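Local atomic coordinates of periplasmic sugar-binding protein (PDB entry 4RXU), a protein that binds D-glucose between its two lobes and probably delivers it, as a periplasmic solute-binding protein, to an ABC-type sugar transporter. Residues T220-E232 against P251-F263. Sequence-based numbering, arbitrary orientation.
Sequences TNWDFNTAKNLAE and PNDGTARAIADAF. With BGC (beta-D-glucopyranose), chain C.
W222 and N252 meet at the sugar: CE3 of the indole lies 3.5 Å from N252 ND2, with ring and amide planes 41° apart. The same ND2 donates an almost straight hydrogen bond to O4 of beta-D-glucopyranose (2.9 Å, 168°), while C6 of the sugar packs over one face of the indole. P251 CB also touches the indole, 3.6 Å from W222 CZ3, the two side chains sliding past each other in opposite directions. A leucine in place of W222 would probably leave the C5-C6 side of the glucose without its flat platform, and D166 without the indole N-H that it accepts.

The amide's rotation is fixed at both ends. N252 OD1 caps helix 253-263, taking T255 N and T255 OG1 from opposite faces of its plane, and water 1 joins ND2 to W222 O. T220 OG1 accepts from W222 N in an ST turn and is also hydrogen-bonded to A161 O; T255 CG2 packs against the T220 side chain.

Behind the pocket the helices run side by side, with axes 7.7 Å apart at a crossing angle of -33°. With CG anti to the backbone N, the F224 ring is carried toward the other helix, where A258 CB lies over its centre, 3.5 Å from the centroid, a CH-pi contact and a knob among G254, R257, A258 and D261. Small residues permit this closeness: A231 CB meets A262 CB at 3.7 Å. Water 2 bridges K228 NZ and D261 OD2, while D261 OD1 is hydrogen-bonded to Y286 OH. Loops ahead of neighbouring helices thus supply sugar-binding groups, an arrangement characteristic of the periplasmic binding protein fold.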
ATOM      1  N   THR A 220       5.999  -1.421  10.545  1.00  8.73           N
ATOM      2  CA  THR A 220       7.230  -1.172   9.824  1.00  7.66           C
ATOM      3  C   THR A 220       7.418   0.308   9.541  1.00  9.01           C
ATOM      4  O   THR A 220       8.489   0.716   9.097  1.00 10.04           O
ATOM      5  CB  THR A 220       7.210  -1.863   8.474  1.00  8.50           C
ATOM      6  OG1 THR A 220       6.161  -1.287   7.670  1.00  8.78           O
ATOM      7  CG2 THR A 220       6.992  -3.329   8.620  1.00  8.91           C
ATOM      8  N   ASN A 221       6.358   1.109   9.737  1.00 10.58           N
ATOM      9  CA  ASN A 221       6.373   2.526   9.342  1.00 10.67           C
ATOM     10  C   ASN A 221       6.772   2.727   7.870  1.00  9.05           C
ATOM     11  O   ASN A 221       7.318   3.776   7.498  1.00 11.49           O
ATOM     12  CB  ASN A 221       7.294   3.330  10.255  1.00 11.75           C
ATOM     13  CG  ASN A 221       6.697   3.550  11.624  1.00 13.20           C
ATOM     14  OD1 ASN A 221       5.492   3.675  11.772  1.00 18.90           O
ATOM     15  ND2 ASN A 221       7.544   3.613  12.628  1.00 21.60           N
ATOM     16  N   TRP A 222       6.526   1.700   7.057  1.00  8.56           N
ATOM     17  CA  TRP A 222       6.862   1.694   5.619  1.00 10.21           C
ATOM     18  C   TRP A 222       8.336   2.012   5.380  1.00  9.14           C
ATOM     19  O   TRP A 222       8.709   2.708   4.424  1.00 11.69           O
ATOM     20  CB  TRP A 222       5.985   2.673   4.848  1.00  9.27           C
ATOM     21  CG  TRP A 222       4.529   2.412   4.770  1.00  9.76           C
ATOM     22  CD1 TRP A 222       3.531   3.354   4.893  1.00  9.65           C
ATOM     23  CD2 TRP A 222       3.867   1.175   4.426  1.00  8.92           C
ATOM     24  NE1 TRP A 222       2.294   2.770   4.677  1.00  8.59           N
ATOM     25  CE2 TRP A 222       2.469   1.436   4.392  1.00  6.64           C
ATOM     26  CE3 TRP A 222       4.313  -0.106   4.129  1.00 10.10           C
ATOM     27  CZ2 TRP A 222       1.537   0.457   4.065  1.00 10.09           C
ATOM     28  CZ3 TRP A 222       3.372  -1.098   3.839  1.00 11.77           C
ATOM     29  CH2 TRP A 222       2.003  -0.800   3.801  1.00 11.41           C
ATOM     30  N   ASP A 223       9.163   1.472   6.260  1.00  7.93           N
ATOM     31  CA  ASP A 223      10.597   1.771   6.304  1.00 10.31           C
ATOM     32  C   ASP A 223      11.400   0.466   6.394  1.00 10.97           C
ATOM     33  O   ASP A 223      11.141  -0.375   7.261  1.00  9.94           O
ATOM     34  CB  ASP A 223      10.944   2.670   7.491  1.00 11.35           C
ATOM     35  CG  ASP A 223      12.437   2.965   7.581  1.00 13.51           C
ATOM     36  OD1 ASP A 223      13.000   3.588   6.664  1.00 16.29           O
ATOM     37  OD2 ASP A 223      13.043   2.557   8.582  1.00 15.19           O
ATOM     38  N   PHE A 224      12.371   0.327   5.495  1.00 11.06           N
ATOM     39  CA  PHE A 224      13.209  -0.859   5.399  1.00 10.13           C
ATOM     40  C   PHE A 224      13.905  -1.205   6.723  1.00 10.19           C
ATOM     41  O   PHE A 224      13.759  -2.321   7.230  1.00 11.02           O
ATOM     42  CB  PHE A 224      14.275  -0.687   4.294  1.00 11.01           C
ATOM     43  CG  PHE A 224      15.012  -1.956   3.965  1.00 13.51           C
ATOM     44  CD1 PHE A 224      16.066  -2.385   4.749  1.00 14.22           C
ATOM     45  CD2 PHE A 224      14.621  -2.730   2.894  1.00 12.98           C
ATOM     46  CE1 PHE A 224      16.722  -3.563   4.458  1.00 15.07           C
ATOM     47  CE2 PHE A 224      15.274  -3.904   2.583  1.00 15.20           C
ATOM     48  CZ  PHE A 224      16.323  -4.332   3.374  1.00 17.07           C
ATOM     49  N   ASN A 225      14.650  -0.258   7.296  1.00 11.60           N
ATOM     50  CA  ASN A 225      15.434  -0.555   8.501  1.00 13.32           C
ATOM     51  C   ASN A 225      14.554  -0.865   9.699  1.00 12.50           C
ATOM     52  O   ASN A 225      14.862  -1.755  10.499  1.00 12.59           O
ATOM     53  CB  ASN A 225      16.416   0.572   8.852  1.00 17.86           C
ATOM     54  CG  ASN A 225      17.670   0.537   8.008  1.00 19.70           C
ATOM     55  OD1 ASN A 225      17.926  -0.417   7.276  1.00 19.70           O
ATOM     56  ND2 ASN A 225      18.453   1.593   8.097  1.00 28.80           N
ATOM     57  N   THR A 226      13.448  -0.137   9.797  1.00 10.82           N
ATOM     58  CA  THR A 226      12.475  -0.349  10.853  1.00 10.69           C
ATOM     59  C   THR A 226      11.924  -1.779  10.751  1.00 10.92           C
ATOM     60  O   THR A 226      11.844  -2.501  11.753  1.00 10.96           O
ATOM     61  CB  THR A 226      11.338   0.691  10.810  1.00 11.13           C
ATOM     62  OG1 THR A 226      11.885   2.017  10.920  1.00 14.04           O
ATOM     63  CG2 THR A 226      10.337   0.445  11.929  1.00 12.98           C
ATOM     64  N   ALA A 227      11.583  -2.211   9.537  1.00  9.47           N
ATOM     65  CA  ALA A 227      11.106  -3.579   9.336  1.00  8.16           C
ATOM     66  C   ALA A 227      12.174  -4.613   9.679  1.00  8.53           C
ATOM     67  O   ALA A 227      11.905  -5.585  10.372  1.00  9.34           O
ATOM     68  CB  ALA A 227      10.696  -3.753   7.893  1.00 10.86           C
ATOM     69  N   LYS A 228      13.385  -4.414   9.168  1.00 10.74           N
ATOM     70  CA  LYS A 228      14.436  -5.397   9.424  1.00 12.05           C
ATOM     71  C   LYS A 228      14.694  -5.529  10.917  1.00 12.93           C
ATOM     72  O   LYS A 228      14.777  -6.636  11.453  1.00 11.25           O
ATOM     73  CB  LYS A 228      15.741  -5.047   8.710  1.00 14.88           C
ATOM     74  CG  LYS A 228      16.774  -6.167   8.827  1.00 13.78           C
ATOM     75  CD  LYS A 228      17.964  -5.970   7.921  1.00 22.45           C
ATOM     76  CE  LYS A 228      18.774  -7.246   7.878  1.00 23.35           C
ATOM     77  NZ  LYS A 228      20.115  -7.022   7.304  1.00 25.33           N
ATOM     78  N   ASN A 229      14.814  -4.388  11.580  1.00 11.45           N
ATOM     79  CA  ASN A 229      15.052  -4.389  13.020  1.00 11.55           C
ATOM     80  C   ASN A 229      13.951  -5.024  13.843  1.00 10.78           C
ATOM     81  O   ASN A 229      14.237  -5.763  14.796  1.00 11.93           O
ATOM     82  CB  ASN A 229      15.292  -2.976  13.490  1.00 13.01           C
ATOM     83  CG  ASN A 229      16.584  -2.446  12.965  1.00 16.32           C
ATOM     84  OD1 ASN A 229      17.399  -3.199  12.418  1.00 18.75           O
ATOM     85  ND2 ASN A 229      16.789  -1.179  13.106  1.00 15.72           N
ATOM     86  N   LEU A 230      12.707  -4.762  13.459  1.00  9.36           N
ATOM     87  CA  LEU A 230      11.591  -5.398  14.125  1.00 11.02           C
ATOM     88  C   LEU A 230      11.638  -6.909  13.925  1.00 11.82           C
ATOM     89  O   LEU A 230      11.470  -7.656  14.867  1.00 10.16           O
ATOM     90  CB  LEU A 230      10.267  -4.835  13.635  1.00 12.49           C
ATOM     91  CG  LEU A 230       9.025  -5.335  14.368  1.00 11.44           C
ATOM     92  CD1 LEU A 230       9.070  -5.013  15.867  1.00 12.12           C
ATOM     93  CD2 LEU A 230       7.784  -4.739  13.722  1.00 13.53           C
ATOM     94  N   ALA A 231      11.903  -7.356  12.701  1.00  9.97           N
ATOM     95  CA  ALA A 231      12.014  -8.797  12.454  1.00 10.73           C
ATOM     96  C   ALA A 231      13.131  -9.401  13.311  1.00 10.68           C
ATOM     97  O   ALA A 231      12.959 -10.452  13.925  1.00 12.50           O
ATOM     98  CB  ALA A 231      12.230  -9.062  10.969  1.00 10.99           C
ATOM     99  N   GLU A 232      14.260  -8.711  13.377  1.00 10.77           N
ATOM    100  CA  GLU A 232      15.415  -9.173  14.189  1.00 11.36           C
ATOM    101  C   GLU A 232      15.047  -9.263  15.674  1.00 14.63           C
ATOM    102  O   GLU A 232      15.346 -10.252  16.349  1.00 13.46           O
ATOM    103  CB  GLU A 232      16.645  -8.270  13.998  1.00 14.30           C
ATOM    104  CG  GLU A 232      17.258  -8.305  12.605  1.00 15.71           C
ATOM    105  CD  GLU A 232      17.937  -9.607  12.222  1.00 26.56           C
ATOM    106  OE1 GLU A 232      17.766 -10.647  12.906  1.00 19.34           O
ATOM    107  OE2 GLU A 232      18.625  -9.578  11.172  1.00 33.16           O
ATOM    108  N   PRO A 251       3.898  -6.273   4.736  1.00  7.14           N
ATOM    109  CA  PRO A 251       2.839  -5.462   4.118  1.00  8.45           C
ATOM    110  C   PRO A 251       3.180  -4.889   2.749  1.00  8.52           C
ATOM    111  O   PRO A 251       2.285  -4.605   1.981  1.00  9.19           O
ATOM    112  CB  PRO A 251       2.615  -4.347   5.155  1.00  7.21           C
ATOM    113  CG  PRO A 251       3.947  -4.210   5.833  1.00  7.84           C
ATOM    114  CD  PRO A 251       4.478  -5.616   5.920  1.00  7.96           C
ATOM    115  N   ASN A 252       4.467  -4.718   2.435  1.00  8.30           N
ATOM    116  CA  ASN A 252       4.821  -4.314   1.074  1.00  7.69           C
ATOM    117  C   ASN A 252       6.161  -4.889   0.683  1.00  9.37           C
ATOM    118  O   ASN A 252       6.778  -5.579   1.474  1.00  8.75           O
ATOM    119  CB  ASN A 252       4.764  -2.786   0.869  1.00  7.85           C
ATOM    120  CG  ASN A 252       5.963  -2.047   1.437  1.00  7.79           C
ATOM    121  OD1 ASN A 252       6.782  -2.593   2.188  1.00  9.10           O
ATOM    122  ND2 ASN A 252       6.046  -0.756   1.110  1.00 10.10           N
ATOM    123  N   ASP A 253       6.630  -4.579  -0.520  1.00  8.54           N
ATOM    124  CA  ASP A 253       7.852  -5.212  -1.044  1.00  8.89           C
ATOM    125  C   ASP A 253       9.128  -4.889  -0.285  1.00  7.88           C
ATOM    126  O   ASP A 253       9.873  -5.802   0.097  1.00  8.83           O
ATOM    127  CB  ASP A 253       8.014  -4.896  -2.523  1.00  9.28           C
ATOM    128  CG  ASP A 253       7.124  -5.766  -3.392  1.00  9.34           C
ATOM    129  OD1 ASP A 253       6.510  -6.723  -2.875  1.00  9.36           O
ATOM    130  OD2 ASP A 253       7.082  -5.521  -4.612  1.00 10.29           O
ATOM    131  N   GLY A 254       9.404  -3.605  -0.064  1.00  7.27           N
ATOM    132  CA  GLY A 254      10.656  -3.286   0.594  1.00  9.21           C
ATOM    133  C   GLY A 254      10.695  -3.860   1.997  1.00  8.65           C
ATOM    134  O   GLY A 254      11.706  -4.401   2.434  1.00 10.05           O
ATOM    135  N   THR A 255       9.597  -3.719   2.736  1.00  7.01           N
ATOM    136  CA  THR A 255       9.584  -4.280   4.083  1.00  8.54           C
ATOM    137  C   THR A 255       9.672  -5.820   4.051  1.00  9.74           C
ATOM    138  O   THR A 255      10.302  -6.419   4.923  1.00  9.89           O
ATOM    139  CB  THR A 255       8.358  -3.805   4.906  1.00  8.53           C
ATOM    140  OG1 THR A 255       7.130  -4.253   4.308  1.00  8.38           O
ATOM    141  CG2 THR A 255       8.347  -2.287   5.096  1.00 11.81           C
ATOM    142  N   ALA A 256       9.060  -6.444   3.035  1.00  8.27           N
ATOM    143  CA  ALA A 256       9.191  -7.890   2.827  1.00  9.34           C
ATOM    144  C   ALA A 256      10.643  -8.331   2.659  1.00  8.40           C
ATOM    145  O   ALA A 256      11.054  -9.348   3.234  1.00  9.61           O
ATOM    146  CB  ALA A 256       8.370  -8.332   1.631  1.00  9.67           C
ATOM    147  N   ARG A 257      11.415  -7.592   1.876  1.00  8.48           N
ATOM    148  CA  ARG A 257      12.803  -7.979   1.650  1.00  8.65           C
ATOM    149  C   ARG A 257      13.589  -7.824   2.937  1.00  9.28           C
ATOM    150  O   ARG A 257      14.419  -8.671   3.253  1.00  9.51           O
ATOM    151  CB  ARG A 257      13.412  -7.175   0.509  1.00  8.09           C
ATOM    152  CG  ARG A 257      12.744  -7.440  -0.842  1.00  9.88           C
ATOM    153  CD  ARG A 257      13.592  -6.943  -2.010  1.00 10.72           C
ATOM    154  NE  ARG A 257      14.036  -5.549  -1.829  1.00  9.65           N
ATOM    155  CZ  ARG A 257      13.274  -4.476  -2.031  1.00  9.07           C
ATOM    156  NH1 ARG A 257      12.029  -4.627  -2.475  1.00  9.93           N
ATOM    157  NH2 ARG A 257      13.757  -3.239  -1.775  1.00 10.95           N
ATOM    158  N   ALA A 258      13.331  -6.741   3.678  1.00 10.01           N
ATOM    159  CA  ALA A 258      14.033  -6.492   4.947  1.00 10.63           C
ATOM    160  C   ALA A 258      13.756  -7.619   5.936  1.00  9.50           C
ATOM    161  O   ALA A 258      14.662  -8.142   6.583  1.00 10.10           O
ATOM    162  CB  ALA A 258      13.583  -5.168   5.543  1.00  9.24           C
ATOM    163  N   ILE A 259      12.491  -8.002   6.027  1.00  8.26           N
ATOM    164  CA  ILE A 259      12.051  -9.045   6.939  1.00  9.37           C
ATOM    165  C   ILE A 259      12.555 -10.411   6.485  1.00 12.93           C
ATOM    166  O   ILE A 259      13.113 -11.186   7.275  1.00  9.40           O
ATOM    167  CB  ILE A 259      10.503  -9.032   7.087  1.00 10.44           C
ATOM    168  CG1 ILE A 259      10.064  -7.727   7.779  1.00 11.80           C
ATOM    169  CG2 ILE A 259      10.026 -10.255   7.850  1.00 10.10           C
ATOM    170  CD1 ILE A 259       8.615  -7.343   7.582  1.00 12.14           C
ATOM    171  N   ALA A 260      12.393 -10.688   5.200  1.00  8.94           N
ATOM    172  CA  ALA A 260      12.958 -11.914   4.620  1.00 11.05           C
ATOM    173  C   ALA A 260      14.457 -12.040   4.878  1.00  9.34           C
ATOM    174  O   ALA A 260      14.938 -13.126   5.198  1.00 12.13           O
ATOM    175  CB  ALA A 260      12.670 -11.984   3.127  1.00 11.29           C
ATOM    176  N   ASP A 261      15.180 -10.935   4.780  1.00  9.61           N
ATOM    177  CA  ASP A 261      16.629 -10.935   5.041  1.00 10.93           C
ATOM    178  C   ASP A 261      16.931 -11.388   6.465  1.00 13.91           C
ATOM    179  O   ASP A 261      17.852 -12.170   6.702  1.00 14.85           O
ATOM    180  CB  ASP A 261      17.264  -9.554   4.796  1.00 12.54           C
ATOM    181  CG  ASP A 261      17.319  -9.156   3.327  1.00 10.59           C
ATOM    182  OD1 ASP A 261      17.072 -10.000   2.419  1.00 12.86           O
ATOM    183  OD2 ASP A 261      17.600  -7.948   3.102  1.00 15.40           O
ATOM    184  N   ALA A 262      16.149 -10.909   7.419  1.00 11.67           N
ATOM    185  CA  ALA A 262      16.311 -11.353   8.817  1.00 12.67           C
ATOM    186  C   ALA A 262      15.999 -12.836   9.017  1.00 10.53           C
ATOM    187  O   ALA A 262      16.748 -13.574   9.681  1.00 14.56           O
ATOM    188  CB  ALA A 262      15.431 -10.506   9.730  1.00 11.80           C
ATOM    189  N   PHE A 263      14.859 -13.269   8.471  1.00  8.71           N
ATOM    190  CA  PHE A 263      14.415 -14.659   8.598  1.00 10.89           C
ATOM    191  C   PHE A 263      15.341 -15.638   7.868  1.00 13.15           C
ATOM    192  O   PHE A 263      15.605 -16.731   8.376  1.00 12.10           O
ATOM    193  CB  PHE A 263      12.974 -14.809   8.118  1.00 11.77           C
ATOM    194  CG  PHE A 263      11.941 -14.449   9.172  1.00 11.89           C
ATOM    195  CD1 PHE A 263      11.697 -13.130   9.519  1.00 10.83           C
ATOM    196  CD2 PHE A 263      11.248 -15.442   9.843  1.00 10.21           C
ATOM    197  CE1 PHE A 263      10.740 -12.804  10.477  1.00 11.99           C
ATOM    198  CE2 PHE A 263      10.292 -15.128  10.802  1.00 12.83           C
ATOM    199  CZ  PHE A 263      10.049 -13.803  11.118  1.00 13.19           C
TER
HETATM  200  C2  BGC C 402       0.632   2.226  -0.837  1.00 11.07           C
HETATM  201  C3  BGC C 402       1.567   1.047  -1.024  1.00 13.47           C
HETATM  202  C4  BGC C 402       2.956   1.426  -0.530  1.00 13.58           C
HETATM  203  C5  BGC C 402       2.904   1.986   0.891  1.00 13.95           C
HETATM  204  C6  BGC C 402       4.229   2.531   1.375  1.00 14.91           C
HETATM  205  C1  BGC C 402       0.659   2.494   0.658  1.00 14.99           C
HETATM  206  O1  BGC C 402      -0.324   3.401   1.062  1.00 14.97           O
HETATM  207  O2  BGC C 402      -0.677   1.872  -1.296  1.00 11.61           O
HETATM  208  O3  BGC C 402       1.586   0.715  -2.409  1.00 11.14           O
HETATM  209  O4  BGC C 402       3.757   0.229  -0.467  1.00 11.98           O
HETATM  210  O5  BGC C 402       1.946   3.024   0.979  1.00 12.53           O
HETATM  211  O6  BGC C 402       4.813   3.430   0.428  1.00 11.95           O
HETATM  212  O   HOH W   1       7.963   1.413   1.815  1.00 15.26           O
HETATM  213  O   HOH W   2      19.285  -6.562   4.777  1.00 23.47           O
HETATM  214  O   HOH W   3      18.235 -13.090  11.821  1.00 23.82           O